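Local coordinates for high choriolytic enzyme 1 (Oryzias latipes, PDB 3VTG), which breaks down the inner layer of the fish egg envelope at hatching, as a zinc-dependent endopeptidase of the astacin family, at residues 36-39 / 40-44; 113-116 / 117-121; 186-189 / 190-193. All coordinates share one frame; numbering follows the deposited sequence.

Contact 1 of 3, residues 36-39 / 40-44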
loop_
_atom_site.group_PDB
_atom_site.type_symbol
_atom_site.label_atom_id
_atom_site.label_comp_id
_atom_site.label_asym_id
_atom_site.label_seq_id
_atom_site.Cartn_x
_atom_site.Cartn_y
_atom_site.Cartn_z
ATOM N N ALA A 36 -5.388 -3.332 18.677
ATOM C CA ALA A 36 -4.181 -4.157 18.791
ATOM C C ALA A 36 -3.770 -4.790 17.459
ATOM O O ALA A 36 -2.580 -4.895 17.168
ATOM C CB ALA A 36 -4.351 -5.214 19.873
ATOM N N THR A 37 -4.753 -5.187 16.652
ATOM C CA THR A 37 -4.483 -5.738 15.323
ATOM C C THR A 37 -3.837 -4.693 14.413
ATOM O O THR A 37 -2.846 -4.975 13.733
ATOM C CB THR A 37 -5.761 -6.325 14.682
ATOM O OG1 THR A 37 -6.242 -7.403 15.494
ATOM C CG2 THR A 37 -5.486 -6.856 13.276
ATOM N N ILE A 38 -4.394 -3.485 14.423
ATOM C CA ILE A 38 -3.863 -2.377 13.632
ATOM C C ILE A 38 -2.439 -2.028 14.076
ATOM O O ILE A 38 -1.539 -1.904 13.244
ATOM C CB ILE A 38 -4.788 -1.140 13.700
ATOM C CG1 ILE A 38 -6.153 -1.469 13.081
ATOM C CG2 ILE A 38 -4.152 0.059 12.998
ATOM C CD1 ILE A 38 -7.283 -0.564 13.532
ATOM N N GLU A 39 -2.231 -1.904 15.385
ATOM C CA GLU A 39 -0.910 -1.563 15.908
ATOM C C GLU A 39 0.098 -2.694 15.673
ATOM O O GLU A 39 1.282 -2.439 15.451
ATOM C CB GLU A 39 -0.987 -1.134 17.382
ATOM C CG GLU A 39 -1.732 0.187 17.579
ATOM C CD GLU A 39 -1.641 0.764 18.987
ATOM O OE1 GLU A 39 -1.517 -0.015 19.959
ATOM O OE2 GLU A 39 -1.713 2.009 19.128
ATOM N N GLY A 40 -0.380 -3.938 15.694
ATOM C CA GLY A 40 0.452 -5.095 15.365
ATOM C C GLY A 40 0.983 -5.034 13.943
ATOM O O GLY A 40 2.163 -5.297 13.698
ATOM N N ALA A 41 0.108 -4.674 13.005
ATOM C CA ALA A 41 0.493 -4.509 11.606
ATOM C C ALA A 41 1.510 -3.386 11.431
ATOM O O ALA A 41 2.433 -3.498 10.625
ATOM C CB ALA A 41 -0.730 -4.266 10.740
ATOM N N MET A 42 1.347 -2.315 12.204
ATOM C CA MET A 42 2.276 -1.186 12.178
ATOM C C MET A 42 3.678 -1.593 12.609
ATOM O O MET A 42 4.667 -1.065 12.094
ATOM C CB MET A 42 1.772 -0.059 13.070
ATOM C CG MET A 42 0.571 0.667 12.506
ATOM S SD MET A 42 -0.177 1.747 13.733
ATOM C CE MET A 42 -1.286 2.666 12.672
ATOM N N ARG A 43 3.764 -2.540 13.543
ATOM C CA ARG A 43 5.053 -3.019 14.035
ATOM C C ARG A 43 5.882 -3.729 12.970
ATOM O O ARG A 43 7.099 -3.828 13.099
ATOM C CB ARG A 43 4.878 -3.920 15.260
ATOM C CG ARG A 43 4.621 -3.162 16.553
ATOM C CD ARG A 43 4.845 -4.036 17.782
ATOM N NE ARG A 43 3.949 -5.191 17.832
ATOM C CZ ARG A 43 2.693 -5.161 18.271
ATOM N NH1 ARG A 43 2.148 -4.029 18.703
ATOM N NH2 ARG A 43 1.973 -6.270 18.273
ATOM N N ALA A 44 5.222 -4.209 11.914
ATOM C CA ALA A 44 5.905 -4.898 10.815
ATOM C C ALA A 44 6.937 -4.018 10.108
ATOM O O ALA A 44 7.822 -4.518 9.415
ATOM C CB ALA A 44 4.891 -5.437 9.815
HETATM O O HOH W 1 -0.496 -4.950 19.145
#
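A36 meets the next turn of helix 32-43 through its carbonyl: G40 N donates to A36 O at 2.8 Å, the first of four successive i to i+4 bonds. A36 O has a second visitor, a water that donates to it and accepts from R43 NH1, so the arginine is tied back to the chain seven residues earlier. T37 repeats the backbone bond with A41 N and sends its own hydroxyl back to G33 O. At I38 the side chains join in. CG2 lies anti to the backbone N and meets the terminal methyl of M42, CG2 to CE 3.9 Å, the two chains running side by side and pointing the same way; the extended thioether of M42 (chi2 168°, chi3 169°) carries CE that far. M42 CG also rests 3.4 Å from I38 O, the carbonyl that takes M42 N. E39 completes the backbone series by accepting from R43 N. R43, bent at chi3 (-61°), folds back so that its guanidinium lies with one face over E39 O, NH1 3.7 Å from that oxygen, and over G40 CA. The carboxylate of E39 turns elsewhere: OE2 takes a salt bridge from R55 and a hydrogen bond from the hydroxyl of Y24. An alanine in place of M42 would probably leave I38 CG2 without its methyl neighbour and open a gap toward Y24 and L101, which the methionine also touches. The chemistry is thus split by face. I38, A41 and M42 pack this helix of the beta-alpha-beta unit against strand 20-26 and the zinc-site helix 94-105, whereas R43 stays on the exposed side, its NH1 bonded to a water and its face laid over the E39 carbonyl.

Contact 2 of 3, residues 113-116 / 117-121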
loop_
_atom_site.group_PDB
_atom_site.type_symbol
_atom_site.label_atom_id
_atom_site.label_comp_id
_atom_site.label_asym_id
_atom_site.label_seq_id
_atom_site.Cartn_x
_atom_site.Cartn_y
_atom_site.Cartn_z
ATOM N N ARG A 113 2.680 -0.089 -12.357
ATOM C CA ARG A 113 4.046 0.358 -12.652
ATOM C C ARG A 113 4.213 0.668 -14.137
ATOM O O ARG A 113 3.590 0.032 -14.988
ATOM C CB ARG A 113 5.063 -0.707 -12.249
ATOM C CG ARG A 113 5.457 -0.705 -10.782
ATOM C CD ARG A 113 6.392 -1.866 -10.473
ATOM N NE ARG A 113 7.614 -1.847 -11.275
ATOM C CZ ARG A 113 8.838 -1.619 -10.801
ATOM N NH1 ARG A 113 9.038 -1.384 -9.507
ATOM N NH2 ARG A 113 9.868 -1.629 -11.632
ATOM N N SER A 114 5.068 1.639 -14.442
ATOM C CA SER A 114 5.303 2.059 -15.821
ATOM C C SER A 114 5.806 0.932 -16.723
ATOM O O SER A 114 5.600 0.976 -17.935
ATOM C CB SER A 114 6.287 3.224 -15.855
ATOM O OG SER A 114 7.520 2.845 -15.274
ATOM N N ASP A 115 6.459 -0.066 -16.130
ATOM C CA ASP A 115 7.028 -1.186 -16.878
ATOM C C ASP A 115 6.159 -2.452 -16.862
ATOM O O ASP A 115 6.599 -3.510 -17.307
ATOM C CB ASP A 115 8.451 -1.497 -16.376
ATOM C CG ASP A 115 8.500 -1.870 -14.897
ATOM O OD1 ASP A 115 7.458 -1.839 -14.209
ATOM O OD2 ASP A 115 9.602 -2.196 -14.418
ATOM N N ARG A 116 4.923 -2.330 -16.378
ATOM C CA ARG A 116 4.070 -3.494 -16.110
ATOM C C ARG A 116 3.766 -4.392 -17.315
ATOM O O ARG A 116 3.584 -5.598 -17.150
ATOM C CB ARG A 116 2.768 -3.066 -15.417
ATOM C CG ARG A 116 1.797 -2.281 -16.290
ATOM C CD ARG A 116 0.699 -3.175 -16.846
ATOM N NE ARG A 116 -0.238 -2.452 -17.707
ATOM C CZ ARG A 116 -1.237 -1.690 -17.267
ATOM N NH1 ARG A 116 -1.435 -1.525 -15.964
ATOM N NH2 ARG A 116 -2.040 -1.084 -18.134
ATOM N N ASP A 117 3.707 -3.812 -18.514
ATOM C CA ASP A 117 3.369 -4.581 -19.718
ATOM C C ASP A 117 4.446 -5.608 -20.102
ATOM O O ASP A 117 4.214 -6.464 -20.955
ATOM C CB ASP A 117 3.025 -3.653 -20.895
ATOM C CG ASP A 117 1.642 -3.013 -20.761
ATOM O OD1 ASP A 117 0.773 -3.566 -20.054
ATOM O OD2 ASP A 117 1.422 -1.947 -21.380
ATOM N N SER A 118 5.609 -5.527 -19.461
ATOM C CA SER A 118 6.657 -6.531 -19.638
ATOM C C SER A 118 6.502 -7.719 -18.678
ATOM O O SER A 118 7.285 -8.670 -18.736
ATOM C CB SER A 118 8.039 -5.894 -19.465
ATOM O OG SER A 118 8.208 -4.809 -20.354
ATOM N N TYR A 119 5.492 -7.662 -17.805
ATOM C CA TYR A 119 5.335 -8.648 -16.723
ATOM C C TYR A 119 3.918 -9.183 -16.587
ATOM O O TYR A 119 3.723 -10.319 -16.158
ATOM C CB TYR A 119 5.818 -8.066 -15.384
ATOM C CG TYR A 119 7.195 -7.463 -15.501
ATOM C CD1 TYR A 119 8.338 -8.237 -15.323
ATOM C CD2 TYR A 119 7.352 -6.128 -15.858
ATOM C CE1 TYR A 119 9.603 -7.683 -15.468
ATOM C CE2 TYR A 119 8.608 -5.566 -16.012
ATOM C CZ TYR A 119 9.727 -6.347 -15.816
ATOM O OH TYR A 119 10.970 -5.779 -15.980
ATOM N N VAL A 120 2.934 -8.360 -16.941
ATOM C CA VAL A 120 1.532 -8.772 -16.875
ATOM C C VAL A 120 0.764 -8.299 -18.097
ATOM O O VAL A 120 1.137 -7.312 -18.739
ATOM C CB VAL A 120 0.809 -8.273 -15.592
ATOM C CG1 VAL A 120 1.412 -8.883 -14.331
ATOM C CG2 VAL A 120 0.786 -6.749 -15.514
ATOM N N ARG A 121 -0.299 -9.030 -18.413
ATOM C CA ARG A 121 -1.300 -8.595 -19.369
ATOM C C ARG A 121 -2.558 -8.230 -18.587
ATOM O O ARG A 121 -3.004 -8.988 -17.722
ATOM C CB ARG A 121 -1.591 -9.711 -20.375
ATOM C CG ARG A 121 -2.756 -9.425 -21.308
ATOM C CD ARG A 121 -2.950 -10.528 -22.335
ATOM N NE ARG A 121 -3.214 -11.849 -21.753
ATOM C CZ ARG A 121 -2.441 -12.921 -21.930
ATOM N NH1 ARG A 121 -1.340 -12.840 -22.667
ATOM N NH2 ARG A 121 -2.765 -14.081 -21.373
HETATM O O HOH W 2 4.730 -1.191 -19.483
HETATM O O HOH W 3 11.258 -4.366 -13.837
HETATM O O HOH W 4 -1.381 -1.278 -20.864
#
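A type I beta turn from R113 to R116 runs on into a short 3-10 segment, leading from the loop after the zinc-site helix 94-105 of this astacin domain into strand 120-122. The turn is closed by R116 N bonding back to R113 O, and the next step by S118 N donating to D115 O at 3.1 Å. R116 O then takes two donors. V120 N approaches it nearly straight on, with a C=O...N angle of 174°, while Y119 N comes from above the carbonyl plane.

Two arginine-carboxylate pairs brace the path. R113 grips D115 side-on, NE on OD1 and NH2 on OD2, both 2.9 Å, with both oxygens close to the guanidinium plane. D115 can face it because its CG stands between the backbone N and carbonyl carbon (chi1 60°). The D115 and Y119 side chains cross at a slant, carboxylate and ring planes 62° apart, OD2 lying 3.9 Å from CE2, and a water joins OD2 to the tyrosine hydroxyl. The ring turns its edge to the backbone, D115 O lying near its plane, and stacks with Y147.

The second pair, R116 and D117, is looser in orientation. The two side chains run alongside each other, and the arginine's bend at chi2 brings NE to the aspartate. R116 also fastens the loop farther off, NH1 donating to F135 O and Q111 O, and D117 OD2 has a second cation in K137. Nearer the backbone, R116 CD packs on V120 CG2 at 3.8 Å. R116 NE reaches D117 OD1 at 2.8 Å from above the carboxylate plane, and a water spans R116 NH2 and D117 OD2.

Contact 3 of 3, residues 186-189 / 190-193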
loop_
_atom_site.group_PDB
_atom_site.type_symbol
_atom_site.label_atom_id
_atom_site.label_comp_id
_atom_site.label_asym_id
_atom_site.label_seq_id
_atom_site.Cartn_x
_atom_site.Cartn_y
_atom_site.Cartn_z
ATOM N N SER A 186 7.224 -7.953 0.883
ATOM C CA SER A 186 8.276 -8.618 0.129
ATOM C C SER A 186 9.608 -7.903 0.324
ATOM O O SER A 186 9.662 -6.780 0.836
ATOM C CB SER A 186 7.923 -8.646 -1.359
ATOM O OG SER A 186 8.124 -7.373 -1.947
ATOM N N ARG A 187 10.683 -8.552 -0.109
ATOM C CA ARG A 187 12.004 -7.945 -0.067
ATOM C C ARG A 187 12.012 -6.593 -0.782
ATOM O O ARG A 187 12.529 -5.609 -0.251
ATOM C CB ARG A 187 13.042 -8.890 -0.670
ATOM C CG ARG A 187 14.481 -8.460 -0.443
ATOM C CD ARG A 187 15.089 -7.836 -1.677
ATOM N NE ARG A 187 15.178 -8.789 -2.780
ATOM C CZ ARG A 187 16.112 -8.753 -3.722
ATOM N NH1 ARG A 187 17.047 -7.816 -3.691
ATOM N NH2 ARG A 187 16.110 -9.654 -4.692
ATOM N N TRP A 188 11.425 -6.540 -1.977
ATOM C CA TRP A 188 11.364 -5.284 -2.717
ATOM C C TRP A 188 10.469 -4.254 -2.083
ATOM O O TRP A 188 10.791 -3.073 -2.127
ATOM C CB TRP A 188 11.036 -5.502 -4.192
ATOM C CG TRP A 188 12.172 -6.147 -4.945
ATOM C CD1 TRP A 188 12.172 -7.381 -5.583
ATOM C CD2 TRP A 188 13.529 -5.615 -5.146
ATOM N NE1 TRP A 188 13.391 -7.640 -6.154
ATOM C CE2 TRP A 188 14.252 -6.624 -5.928
ATOM C CE3 TRP A 188 14.194 -4.445 -4.774
ATOM C CZ2 TRP A 188 15.578 -6.446 -6.314
ATOM C CZ3 TRP A 188 15.528 -4.279 -5.171
ATOM C CH2 TRP A 188 16.200 -5.257 -5.922
ATOM N N ASP A 189 9.363 -4.681 -1.463
ATOM C CA ASP A 189 8.518 -3.750 -0.696
ATOM C C ASP A 189 9.351 -3.017 0.362
ATOM O O ASP A 189 9.289 -1.792 0.466
ATOM C CB ASP A 189 7.357 -4.473 -0.000
ATOM C CG ASP A 189 6.293 -4.990 -0.964
ATOM O OD1 ASP A 189 6.056 -4.370 -2.029
ATOM O OD2 ASP A 189 5.671 -6.018 -0.621
ATOM N N ILE A 190 10.123 -3.783 1.135
ATOM C CA ILE A 190 10.969 -3.234 2.199
ATOM C C ILE A 190 12.076 -2.341 1.628
ATOM O O ILE A 190 12.306 -1.233 2.120
ATOM C CB ILE A 190 11.539 -4.367 3.091
ATOM C CG1 ILE A 190 10.414 -5.049 3.892
ATOM C CG2 ILE A 190 12.648 -3.863 4.012
ATOM C CD1 ILE A 190 9.710 -4.163 4.903
ATOM N N THR A 191 12.735 -2.822 0.575
ATOM C CA THR A 191 13.806 -2.071 -0.075
ATOM C C THR A 191 13.295 -0.717 -0.578
ATOM O O THR A 191 13.948 0.311 -0.388
ATOM C CB THR A 191 14.442 -2.884 -1.223
ATOM O OG1 THR A 191 15.006 -4.091 -0.693
ATOM C CG2 THR A 191 15.542 -2.087 -1.925
ATOM N N ARG A 192 12.114 -0.721 -1.196
ATOM C CA ARG A 192 11.514 0.501 -1.728
ATOM C C ARG A 192 11.268 1.560 -0.655
ATOM O O ARG A 192 11.557 2.735 -0.870
ATOM C CB ARG A 192 10.212 0.188 -2.462
ATOM C CG ARG A 192 10.411 -0.499 -3.800
ATOM C CD ARG A 192 9.125 -1.173 -4.224
ATOM N NE ARG A 192 9.298 -1.948 -5.446
ATOM C CZ ARG A 192 8.350 -2.698 -5.995
ATOM N NH1 ARG A 192 7.155 -2.799 -5.427
ATOM N NH2 ARG A 192 8.604 -3.360 -7.114
ATOM N N ILE A 193 10.738 1.138 0.494
ATOM C CA ILE A 193 10.551 2.038 1.631
ATOM C C ILE A 193 11.892 2.662 2.027
ATOM O O ILE A 193 11.998 3.880 2.187
ATOM C CB ILE A 193 9.925 1.308 2.840
ATOM C CG1 ILE A 193 8.496 0.842 2.513
ATOM C CG2 ILE A 193 9.943 2.199 4.079
ATOM C CD1 ILE A 193 7.947 -0.209 3.462
HETATM O O HOH W 5 17.149 -5.417 -1.934
HETATM O O HOH W 6 5.989 -1.713 -2.844
#
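R192 reaches back over the preceding turn to W188, and its side chain can be followed atom by atom. CB sits 3.3 Å from W188 O, the carbonyl that already accepts R192 N. CG, anti to its own carbonyl carbon (chi1 -73°), passes the same oxygen at 3.1 Å, and CD is still beside it. The chain stays extended as far as NE, which lays the rim of one guanidinium face over W188 CB. NE donates to T145 OG1, and NH2 forms a salt bridge with E110. NH1 is 3.9 Å from D189 OD1, a long salt bridge of charges alone: the oxygen lies well out of the guanidinium plane, and a water that accepts from NH1 and also lies within hydrogen-bonding reach of OD1 bridges the two less directly.

On the other flank, the indole of W188 lies alongside T191, CE3 being 3.9 Å from T191 CG2, while the guanidinium of R187 lies over the rim of one indole face. T191 OG1 and R187 NH1 share a water. Backbone bonds from I190, T191, R192 and I193 to residues 186-189 carry the helix through this first turn.

D189 has little freedom to turn. S151 bonds to OD1, while OD2 takes both I152 N and S186 N, the latter at 2.9 Å on its anti side, though well out of the carboxylate plane. S186 OG in turn accepts from D189 N at 3.0 Å and also bonds to D148. Serine at the N-cap and aspartate three residues on, each side chain bonded to the other's backbone N-H, make a capping box, here starting helix 187-196, whose I193 packs on the zinc-site helix 94-105.

Overall arrangement
The three contacts follow in series along one astacin domain. Contacts 1 and 2 lie on opposite sides of its centre, their own centres 32 Å apart, and contact 3 is about 18 Å from each, centre to centre. Contacts 2 and 3 touch: R113 NH1 stands 3.1 Å from R192 NH2, two positive groups side by side, with D115 and E110 as their respective carboxylate partners. T145 also serves both arginines. Contacts 1 and 3 both pack on helix 94-105, which carries zinc ligands H99 and H103 and the predicted catalytic E100. The zinc, which H109 also ligates, is about 11 Å from the D189 side chain and about 14 Å from that of R116.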